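PDB 6AKZ: GlcNAc Inducible Gene 2, GIG2, which binds iron(III) in a cupin-type fold and is probably an oxygenase of the DUF1479 family, its gene being induced by N-acetylglucosamine. Local coordinates for residues M89-D100 against I338-F348. Sequence-based numbering, arbitrary orientation.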
loop_
_atom_site.group_PDB
_atom_site.type_symbol
_atom_site.label_atom_id
_atom_site.label_comp_id
_atom_site.label_asym_id
_atom_site.label_seq_id
_atom_site.Cartn_x
_atom_site.Cartn_y
_atom_site.Cartn_z
ATOM N N MET A 89 8.461 -3.000 11.355
ATOM C CA MET A 89 7.706 -3.697 12.347
ATOM C C MET A 89 7.853 -2.943 13.680
ATOM O O MET A 89 8.960 -2.683 14.124
ATOM C CB MET A 89 8.175 -5.147 12.460
ATOM C CG MET A 89 7.560 -5.911 13.693
ATOM S SD MET A 89 8.249 -7.594 13.853
ATOM C CE MET A 89 7.560 -8.375 12.463
ATOM N N ILE A 90 6.751 -2.527 14.239
ATOM C CA ILE A 90 6.708 -1.826 15.539
ATOM C C ILE A 90 6.179 -2.776 16.552
ATOM O O ILE A 90 5.005 -3.254 16.476
ATOM C CB ILE A 90 5.814 -0.603 15.433
ATOM C CG1 ILE A 90 6.228 0.313 14.279
ATOM C CG2 ILE A 90 5.766 0.132 16.777
ATOM C CD1 ILE A 90 5.239 1.422 14.012
ATOM N N GLU A 91 6.978 -3.106 17.525
ATOM C CA GLU A 91 6.581 -4.097 18.543
ATOM C C GLU A 91 5.810 -3.510 19.727
ATOM O O GLU A 91 5.987 -2.373 20.038
ATOM C CB GLU A 91 7.812 -4.834 19.030
ATOM C CG GLU A 91 8.335 -5.729 17.940
ATOM C CD GLU A 91 9.221 -6.858 18.440
ATOM O OE1 GLU A 91 10.359 -6.466 18.767
ATOM O OE2 GLU A 91 8.796 -8.087 18.441
ATOM N N ASN A 92 4.860 -4.259 20.293
ATOM C CA ASN A 92 4.261 -3.922 21.550
ATOM C C ASN A 92 3.362 -2.678 21.458
ATOM O O ASN A 92 3.289 -1.843 22.354
ATOM C CB ASN A 92 5.338 -3.751 22.667
ATOM C CG ASN A 92 6.152 -5.029 22.951
ATOM O OD1 ASN A 92 5.623 -6.109 23.139
ATOM N ND2 ASN A 92 7.417 -4.871 23.094
ATOM N N VAL A 93 2.702 -2.527 20.332
ATOM C CA VAL A 93 1.716 -1.458 20.152
ATOM C C VAL A 93 0.473 -1.739 21.003
ATOM O O VAL A 93 -0.104 -0.821 21.566
ATOM C CB VAL A 93 1.280 -1.385 18.699
ATOM C CG1 VAL A 93 0.236 -0.246 18.565
ATOM C CG2 VAL A 93 2.545 -1.164 17.829
ATOM N N ILE A 94 0.062 -2.991 21.080
ATOM C CA ILE A 94 -1.140 -3.387 21.828
ATOM C C ILE A 94 -0.773 -4.526 22.767
ATOM O O ILE A 94 -0.079 -5.456 22.362
ATOM C CB ILE A 94 -2.264 -3.864 20.898
ATOM C CG1 ILE A 94 -2.611 -2.855 19.802
ATOM C CG2 ILE A 94 -3.539 -4.229 21.689
ATOM C CD1 ILE A 94 -3.141 -1.582 20.291
ATOM N N ASP A 95 -1.248 -4.435 24.016
ATOM C CA ASP A 95 -1.100 -5.550 24.990
ATOM C C ASP A 95 -1.633 -6.867 24.470
ATOM O O ASP A 95 -2.709 -6.921 23.888
ATOM C CB ASP A 95 -1.864 -5.239 26.301
ATOM C CG ASP A 95 -1.257 -4.120 27.089
ATOM O OD1 ASP A 95 0.001 -4.002 27.132
ATOM O OD2 ASP A 95 -2.031 -3.328 27.695
ATOM N N VAL A 96 -0.985 -7.957 24.861
ATOM C CA VAL A 96 -1.392 -9.283 24.445
ATOM C C VAL A 96 -2.774 -9.615 24.942
ATOM O O VAL A 96 -3.569 -10.232 24.231
ATOM C CB VAL A 96 -0.398 -10.351 24.935
ATOM C CG1 VAL A 96 -0.953 -11.759 24.753
ATOM C CG2 VAL A 96 0.952 -10.171 24.235
ATOM N N ASP A 97 -3.121 -9.224 26.152
ATOM C CA ASP A 97 -4.451 -9.577 26.603
ATOM C C ASP A 97 -5.561 -8.961 25.768
ATOM O O ASP A 97 -6.618 -9.575 25.515
ATOM C CB ASP A 97 -4.639 -9.217 28.093
ATOM C CG ASP A 97 -3.891 -10.190 29.031
ATOM O OD1 ASP A 97 -3.512 -11.333 28.634
ATOM O OD2 ASP A 97 -3.656 -9.781 30.183
ATOM N N ARG A 98 -5.360 -7.720 25.377
ATOM C CA ARG A 98 -6.295 -7.054 24.500
ATOM C C ARG A 98 -6.415 -7.664 23.106
ATOM O O ARG A 98 -7.495 -7.814 22.510
ATOM C CB ARG A 98 -5.855 -5.589 24.388
ATOM C CG ARG A 98 -6.742 -4.744 23.515
ATOM C CD ARG A 98 -8.212 -4.830 23.777
ATOM N NE ARG A 98 -8.534 -4.408 25.133
ATOM C CZ ARG A 98 -9.773 -4.415 25.651
ATOM N NH1 ARG A 98 -10.809 -4.836 24.934
ATOM N NH2 ARG A 98 -9.982 -3.988 26.909
ATOM N N ILE A 99 -5.290 -8.043 22.576
ATOM C CA ILE A 99 -5.241 -8.785 21.326
ATOM C C ILE A 99 -6.024 -10.076 21.367
ATOM O O ILE A 99 -6.776 -10.394 20.436
ATOM C CB ILE A 99 -3.787 -9.086 20.897
ATOM C CG1 ILE A 99 -3.080 -7.831 20.520
ATOM C CG2 ILE A 99 -3.737 -10.095 19.753
ATOM C CD1 ILE A 99 -3.511 -7.154 19.253
ATOM N N ASP A 100 -5.879 -10.818 22.464
ATOM C CA ASP A 100 -6.590 -12.084 22.637
ATOM C C ASP A 100 -8.108 -11.888 22.665
ATOM O O ASP A 100 -8.849 -12.658 22.055
ATOM C CB ASP A 100 -6.129 -12.788 23.915
ATOM C CG ASP A 100 -4.646 -13.103 23.903
ATOM O OD1 ASP A 100 -3.977 -12.783 22.896
ATOM O OD2 ASP A 100 -4.148 -13.669 24.898
ATOM N N ILE A 338 9.615 -11.532 6.866
ATOM C CA ILE A 338 9.722 -10.588 8.007
ATOM C C ILE A 338 10.227 -11.293 9.263
ATOM O O ILE A 338 10.220 -12.526 9.324
ATOM C CB ILE A 338 8.395 -9.863 8.276
ATOM C CG1 ILE A 338 7.299 -10.887 8.612
ATOM C CG2 ILE A 338 8.113 -8.912 7.107
ATOM C CD1 ILE A 338 6.082 -10.208 9.138
ATOM N N PRO A 339 10.728 -10.523 10.253
ATOM C CA PRO A 339 11.106 -11.071 11.587
ATOM C C PRO A 339 9.932 -11.746 12.256
ATOM O O PRO A 339 8.766 -11.629 11.819
ATOM C CB PRO A 339 11.700 -9.857 12.364
ATOM C CG PRO A 339 11.618 -8.692 11.436
ATOM C CD PRO A 339 11.026 -9.087 10.145
ATOM N N ASP A 340 10.260 -12.566 13.250
ATOM C CA ASP A 340 9.238 -13.221 14.095
ATOM C C ASP A 340 8.178 -12.178 14.492
ATOM O O ASP A 340 8.515 -11.064 14.813
ATOM C CB ASP A 340 9.882 -13.827 15.357
ATOM C CG ASP A 340 10.785 -15.023 15.032
ATOM O OD1 ASP A 340 10.754 -15.608 13.884
ATOM O OD2 ASP A 340 11.564 -15.371 15.966
ATOM N N VAL A 341 6.926 -12.525 14.333
ATOM C CA VAL A 341 5.810 -11.633 14.652
ATOM C C VAL A 341 5.259 -12.025 16.017
ATOM O O VAL A 341 4.972 -13.218 16.244
ATOM C CB VAL A 341 4.698 -11.826 13.593
ATOM C CG1 VAL A 341 3.441 -11.083 13.942
ATOM C CG2 VAL A 341 5.222 -11.385 12.251
ATOM N N LYS A 342 5.090 -11.024 16.878
ATOM C CA LYS A 342 4.430 -11.163 18.164
ATOM C C LYS A 342 3.030 -10.454 18.149
ATOM O O LYS A 342 2.831 -9.406 17.557
ATOM C CB LYS A 342 5.343 -10.619 19.266
ATOM C CG LYS A 342 6.723 -11.296 19.324
ATOM C CD LYS A 342 6.589 -12.737 19.753
ATOM C CE LYS A 342 7.973 -13.374 20.118
ATOM N NZ LYS A 342 8.493 -14.233 18.995
ATOM N N LYS A 343 2.089 -11.025 18.853
ATOM C CA LYS A 343 0.740 -10.362 19.114
ATOM C C LYS A 343 0.896 -8.899 19.495
ATOM O O LYS A 343 1.752 -8.566 20.294
ATOM C CB LYS A 343 0.026 -11.064 20.285
ATOM C CG LYS A 343 -0.409 -12.429 19.953
ATOM C CD LYS A 343 -1.005 -13.112 21.182
ATOM C CE LYS A 343 -1.487 -14.495 20.778
ATOM N NZ LYS A 343 -2.106 -15.214 21.933
ATOM N N GLY A 344 0.166 -8.034 18.837
ATOM C CA GLY A 344 0.224 -6.626 19.158
ATOM C C GLY A 344 1.325 -5.816 18.543
ATOM O O GLY A 344 1.409 -4.595 18.859
ATOM N N SER A 345 2.097 -6.422 17.634
ATOM C CA SER A 345 2.971 -5.689 16.733
ATOM C C SER A 345 2.171 -5.238 15.527
ATOM O O SER A 345 1.152 -5.798 15.189
ATOM C CB SER A 345 4.121 -6.545 16.199
ATOM O OG SER A 345 4.935 -6.899 17.304
ATOM N N PHE A 346 2.652 -4.167 14.924
ATOM C CA PHE A 346 2.080 -3.609 13.703
ATOM C C PHE A 346 3.155 -3.648 12.649
ATOM O O PHE A 346 4.283 -3.214 12.928
ATOM C CB PHE A 346 1.500 -2.233 13.907
ATOM C CG PHE A 346 0.444 -1.882 12.939
ATOM C CD1 PHE A 346 0.780 -1.447 11.658
ATOM C CD2 PHE A 346 -0.885 -2.068 13.225
ATOM C CE1 PHE A 346 -0.181 -1.197 10.749
ATOM C CE2 PHE A 346 -1.857 -1.791 12.298
ATOM C CZ PHE A 346 -1.523 -1.386 11.075
ATOM N N VAL A 347 2.794 -4.089 11.426
ATOM C CA VAL A 347 3.715 -4.160 10.332
ATOM C C VAL A 347 3.211 -3.217 9.217
ATOM O O VAL A 347 2.072 -3.355 8.766
ATOM C CB VAL A 347 3.949 -5.583 9.824
ATOM C CG1 VAL A 347 4.649 -5.623 8.470
ATOM C CG2 VAL A 347 4.681 -6.409 10.883
ATOM N N PHE A 348 4.095 -2.364 8.751
ATOM C CA PHE A 348 3.843 -1.412 7.625
ATOM C C PHE A 348 4.758 -1.735 6.450
ATOM O O PHE A 348 5.943 -2.040 6.624
ATOM C CB PHE A 348 4.185 0.013 8.024
ATOM C CG PHE A 348 3.215 0.672 8.914
ATOM C CD1 PHE A 348 1.982 1.043 8.422
ATOM C CD2 PHE A 348 3.545 0.969 10.251
ATOM C CE1 PHE A 348 1.016 1.682 9.210
ATOM C CE2 PHE A 348 2.567 1.599 11.054
ATOM C CZ PHE A 348 1.326 1.948 10.530
HETATM O O HOH W 1 6.803 -8.649 16.581
HETATM O O HOH W 2 10.800 -10.080 16.416
HETATM O O HOH W 3 4.438 -7.082 20.005
HETATM O O HOH W 4 -2.043 -15.480 25.186
#
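Met89 runs its thioether past Val347 and into the curve of 338-341, the tight end of this contact. With CG anti to the backbone N (chi1 170°) and a bend at chi3, the chain swings its methyl inward: Met89 CE lies 3.8 Å from Val341 CG2 and equally near Val347 CG2. The same Met89 CE is 3.5 Å from Pro339 O. On the other face of the sheet Ile90 CD1 lies 4.0 Å from Phe348 CE2, at the edge of that ring, while Phe149 of helix 143-153 meets the ring edge-to-face. Between these faces, Ile90 and Phe346 form an antiparallel hydrogen-bonded pair; Ile90 N to Phe346 O is 2.9 Å and nearly straight.

The pairing then gives way to a type II turn, Lys342 to Ser345. Gly344 O takes Ile94 N at 3.1 Å on a lone pair, plus a weak bond from Val93 N. Gly344 itself packs bare against Ile99, whose CG1 comes within 3.7 Å of Gly344 N, and its CA makes a CA-H...O contact with Ile94 O.

The solvent side is looser. One water joins Glu91 OE2 (2.8 Å) to Lys342 N and Ser345 OG; another links Asn92 N with Lys343 O. Lys343, extended beyond CG, runs past Val96 to place NZ 3.2 Å from Asp100 OD1, which it meets from above the carboxylate plane, 43° out of it. Backbone bonds thus join two neighbouring strands of the cupin sheet, with apolar packing on both faces, whereas the solvent side relies on water and one salt bridge, which solvent probably weakens.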